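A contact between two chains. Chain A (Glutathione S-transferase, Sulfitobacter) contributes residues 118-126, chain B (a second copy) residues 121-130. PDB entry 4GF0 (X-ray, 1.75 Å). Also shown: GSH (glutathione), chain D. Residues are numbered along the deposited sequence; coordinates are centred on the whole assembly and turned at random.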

# COMPACT_ATOMS: atom_id res chain seq x y z
N ARG A 118 8.94 -10.33 11.52
CA ARG A 118 8.78 -8.88 11.37
C ARG A 118 8.14 -8.23 12.60
O ARG A 118 8.39 -7.06 12.87
CB ARG A 118 7.93 -8.56 10.14
CG ARG A 118 8.61 -8.86 8.83
CD ARG A 118 7.72 -8.47 7.68
NE ARG A 118 8.25 -8.92 6.40
CZ ARG A 118 7.55 -8.94 5.27
NH1 ARG A 118 6.29 -8.52 5.27
NH2 ARG A 118 8.11 -9.37 4.15
N TRP A 119 7.32 -8.98 13.33
CA TRP A 119 6.50 -8.38 14.37
C TRP A 119 6.60 -9.08 15.72
O TRP A 119 6.05 -8.60 16.70
CB TRP A 119 5.02 -8.36 13.93
CG TRP A 119 4.81 -7.70 12.61
CD1 TRP A 119 4.82 -6.36 12.36
CD2 TRP A 119 4.54 -8.35 11.36
NE1 TRP A 119 4.59 -6.13 11.01
CE2 TRP A 119 4.41 -7.33 10.39
CE3 TRP A 119 4.40 -9.68 10.97
CZ2 TRP A 119 4.15 -7.62 9.04
CZ3 TRP A 119 4.14 -9.96 9.64
CH2 TRP A 119 4.02 -8.93 8.69
N ALA A 120 7.30 -10.21 15.76
CA ALA A 120 7.43 -11.02 16.97
C ALA A 120 8.79 -11.70 17.01
O ALA A 120 9.48 -11.77 16.00
CB ALA A 120 6.31 -12.06 17.05
N LYS A 121 9.16 -12.21 18.18
CA LYS A 121 10.46 -12.84 18.36
C LYS A 121 10.39 -14.32 18.73
O LYS A 121 11.31 -15.08 18.46
CB LYS A 121 11.28 -12.08 19.41
CG LYS A 121 12.12 -10.97 18.82
CD LYS A 121 12.61 -10.01 19.90
CE LYS A 121 13.37 -8.83 19.30
NZ LYS A 121 14.74 -9.18 18.84
N GLN A 122 9.29 -14.73 19.36
CA GLN A 122 9.18 -16.09 19.88
C GLN A 122 8.65 -17.10 18.88
O GLN A 122 7.74 -16.81 18.09
CB GLN A 122 8.34 -16.12 21.16
CG GLN A 122 8.80 -15.12 22.21
CD GLN A 122 10.25 -15.33 22.61
OE1 GLN A 122 10.75 -16.46 22.64
NE2 GLN A 122 10.94 -14.23 22.92
N GLN A 123 9.20 -18.31 18.94
CA GLN A 123 8.83 -19.39 18.04
C GLN A 123 7.35 -19.74 18.19
O GLN A 123 6.66 -20.00 17.20
CB GLN A 123 9.70 -20.63 18.31
CG GLN A 123 9.34 -21.86 17.49
CD GLN A 123 9.45 -21.63 15.99
OE1 GLN A 123 10.23 -20.80 15.53
NE2 GLN A 123 8.65 -22.38 15.23
N SER A 124 6.89 -19.75 19.43
CA SER A 124 5.49 -20.05 19.72
C SER A 124 4.58 -19.00 19.06
O SER A 124 3.50 -19.32 18.58
CB SER A 124 5.25 -20.09 21.22
OG SER A 124 5.59 -18.85 21.81
N SER A 125 5.03 -17.74 19.04
CA SER A 125 4.28 -16.69 18.36
C SER A 125 4.23 -16.93 16.86
O SER A 125 3.21 -16.70 16.21
CB SER A 125 4.89 -15.31 18.64
OG SER A 125 4.86 -15.01 20.03
N PHE A 126 5.34 -17.40 16.29
CA PHE A 126 5.39 -17.67 14.87
C PHE A 126 4.41 -18.79 14.52
O PHE A 126 3.73 -18.72 13.48
CB PHE A 126 6.79 -18.07 14.42
CG PHE A 126 7.84 -17.03 14.69
CD1 PHE A 126 7.51 -15.68 14.71
CD2 PHE A 126 9.16 -17.40 14.92
CE1 PHE A 126 8.49 -14.72 14.96
CE2 PHE A 126 10.13 -16.44 15.17
CZ PHE A 126 9.80 -15.11 15.18
N LYS B 121 -3.91 -15.77 18.05
CA LYS B 121 -4.95 -16.11 19.02
C LYS B 121 -4.45 -16.21 20.46
O LYS B 121 -5.24 -16.09 21.40
CB LYS B 121 -5.61 -17.44 18.64
CG LYS B 121 -6.61 -17.37 17.51
CD LYS B 121 -7.51 -18.61 17.51
CE LYS B 121 -8.55 -18.53 16.41
NZ LYS B 121 -9.22 -17.20 16.41
N GLN B 122 -3.16 -16.47 20.65
CA GLN B 122 -2.65 -16.78 21.98
C GLN B 122 -2.16 -15.55 22.74
O GLN B 122 -1.49 -14.70 22.18
CB GLN B 122 -1.53 -17.82 21.91
CG GLN B 122 -1.95 -19.13 21.30
CD GLN B 122 -0.87 -20.19 21.37
OE1 GLN B 122 0.32 -19.90 21.21
NE2 GLN B 122 -1.28 -21.43 21.61
N GLN B 123 -2.46 -15.49 24.04
CA GLN B 123 -2.12 -14.32 24.84
C GLN B 123 -0.62 -14.06 24.86
O GLN B 123 -0.17 -12.92 24.88
CB GLN B 123 -2.64 -14.47 26.26
CG GLN B 123 -2.46 -13.23 27.11
CD GLN B 123 -3.17 -13.36 28.43
OE1 GLN B 123 -4.10 -14.15 28.56
NE2 GLN B 123 -2.72 -12.61 29.43
N SER B 124 0.15 -15.15 24.83
CA SER B 124 1.60 -15.05 24.79
C SER B 124 2.09 -14.41 23.49
O SER B 124 3.12 -13.73 23.49
CB SER B 124 2.24 -16.44 25.00
OG SER B 124 1.73 -17.38 24.07
N SER B 125 1.37 -14.63 22.39
CA SER B 125 1.73 -13.99 21.12
C SER B 125 1.48 -12.49 21.20
O SER B 125 2.24 -11.69 20.66
CB SER B 125 0.93 -14.59 19.96
OG SER B 125 1.19 -15.98 19.83
N PHE B 126 0.40 -12.10 21.88
CA PHE B 126 0.08 -10.69 22.00
C PHE B 126 1.14 -9.93 22.82
O PHE B 126 1.49 -8.79 22.49
CB PHE B 126 -1.30 -10.49 22.63
CG PHE B 126 -2.42 -11.14 21.85
CD1 PHE B 126 -2.36 -11.25 20.47
CD2 PHE B 126 -3.55 -11.63 22.51
CE1 PHE B 126 -3.40 -11.84 19.75
CE2 PHE B 126 -4.59 -12.22 21.79
CZ PHE B 126 -4.51 -12.33 20.41
N GLU B 127 1.64 -10.57 23.87
CA GLU B 127 2.69 -9.96 24.69
C GLU B 127 3.97 -9.78 23.87
O GLU B 127 4.60 -8.73 23.91
CB GLU B 127 2.94 -10.80 25.95
CG GLU B 127 3.84 -10.14 26.98
CD GLU B 127 5.31 -10.32 26.65
OE1 GLU B 127 5.66 -11.39 26.13
OE2 GLU B 127 6.10 -9.39 26.91
N ASP B 128 4.33 -10.81 23.11
CA ASP B 128 5.46 -10.77 22.18
C ASP B 128 5.31 -9.59 21.20
O ASP B 128 6.24 -8.78 21.06
CB ASP B 128 5.53 -12.09 21.41
CG ASP B 128 6.85 -12.30 20.68
OD1 ASP B 128 7.70 -11.38 20.60
OD2 ASP B 128 7.05 -13.42 20.17
N MET B 129 4.16 -9.50 20.55
CA MET B 129 3.89 -8.39 19.62
C MET B 129 4.03 -7.02 20.28
O MET B 129 4.70 -6.13 19.75
CB MET B 129 2.49 -8.51 19.03
CG MET B 129 2.30 -9.61 18.02
SD MET B 129 0.55 -9.72 17.59
CE MET B 129 0.56 -11.06 16.40
N THR B 130 3.39 -6.86 21.43
CA THR B 130 3.42 -5.60 22.18
C THR B 130 4.86 -5.16 22.46
O THR B 130 5.21 -3.99 22.29
CB THR B 130 2.68 -5.74 23.53
OG1 THR B 130 1.30 -6.07 23.28
CG2 THR B 130 2.75 -4.45 24.33
N1 GSH D . 4.67 -3.45 0.69
CA1 GSH D . 5.57 -4.12 -0.22
C1 GSH D . 5.05 -4.01 -1.62
O11 GSH D . 5.86 -3.89 -2.58
O12 GSH D . 3.81 -4.06 -1.84
CB1 GSH D . 5.68 -5.58 0.13
CG1 GSH D . 6.96 -6.11 -0.51
CD1 GSH D . 7.26 -7.51 0.03
OE1 GSH D . 7.14 -7.77 1.23
N2 GSH D . 7.68 -8.55 -0.91
CA2 GSH D . 7.97 -9.87 -0.42
C2 GSH D . 9.44 -9.91 -0.07
O2 GSH D . 10.24 -9.22 -0.67
CB2 GSH D . 7.68 -10.91 -1.46
SG2 GSH D . 5.92 -10.99 -1.76
N3 GSH D . 9.93 -10.77 1.01
CA3 GSH D . 11.36 -10.77 1.29
C3 GSH D . 11.62 -10.84 2.78
O31 GSH D . 10.70 -10.55 3.60
O32 GSH D . 12.77 -11.17 3.20
O HOH W 1 4.81 -6.21 16.99
O HOH W 2 1.56 -21.48 19.22

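Asp B128 is the centre of this contact. Its carboxylate receives every direct hydrogen bond between the two stretches. The backbone N of Gln A122 donates to Asp B128 OD2 at 2.7 Å. The hydroxyl OG of Ser A125 donates to the same OD2, also at 2.7 Å. The backbone N of Lys A121 donates to Asp B128 OD1 at 2.9 Å, and a weak bond runs from this N to OD2 at 3.1 Å. Two successive amides and one hydroxyl thus converge on a single carboxylate.

Its CA-to-CB bond points toward chain A, and chi1 is t. The short side chain brings both oxygens to the backbone just ahead of the chain A helix. Gln A122 is the N-cap residue there, and amides at such a position are often free to bind an acceptor. Ser A125 lies in the first turn of that helix. Its CA-to-CB bond points toward chain B, and its m rotamer places OG against the carboxylate. Asp B128 is buried, and of all the residues here it has the largest area covered by the other stretch, 91 Å². Three donors are a fitting environment for a buried carboxylate, and OD1 also hydrogen-bonds a residue just outside the stretches.

Water 1 donates to Trp A119 O at 2.7 Å and to Met B129 O at 2.8 Å, joining two backbone carbonyls. Water 2 donates to Ser A124 O at 3.0 Å and to Gln B122 OE1 at 2.8 Å. Ser A124 O and Gln B122 OE1 are themselves 4.2 Å apart, so the water spans the gap.

Packing is close around the carboxylate. Ser A125 CA and Ser B125 CA are 4.6 Å apart. Ser A125 OG lies 3.5 Å from Ser B125 CA and 3.8 Å from Ser B125 OG. Small side chains allow the backbones to come this near. Ser B125 OG hydrogen-bonds to a residue just outside the stretches. Ala A120 is also small and buried; its CB sits 3.5 Å from Asp B128 OD2. Trp A119 meets chain B through its backbone, with its O 3.6 Å from Met B129 CA, while the end of its side chain leads away.

The long side chain of Lys A121 also leads away, so its exposed end leaves the interface while its amide binds the aspartate. Together the stretches bury 346 Å², counting both sides.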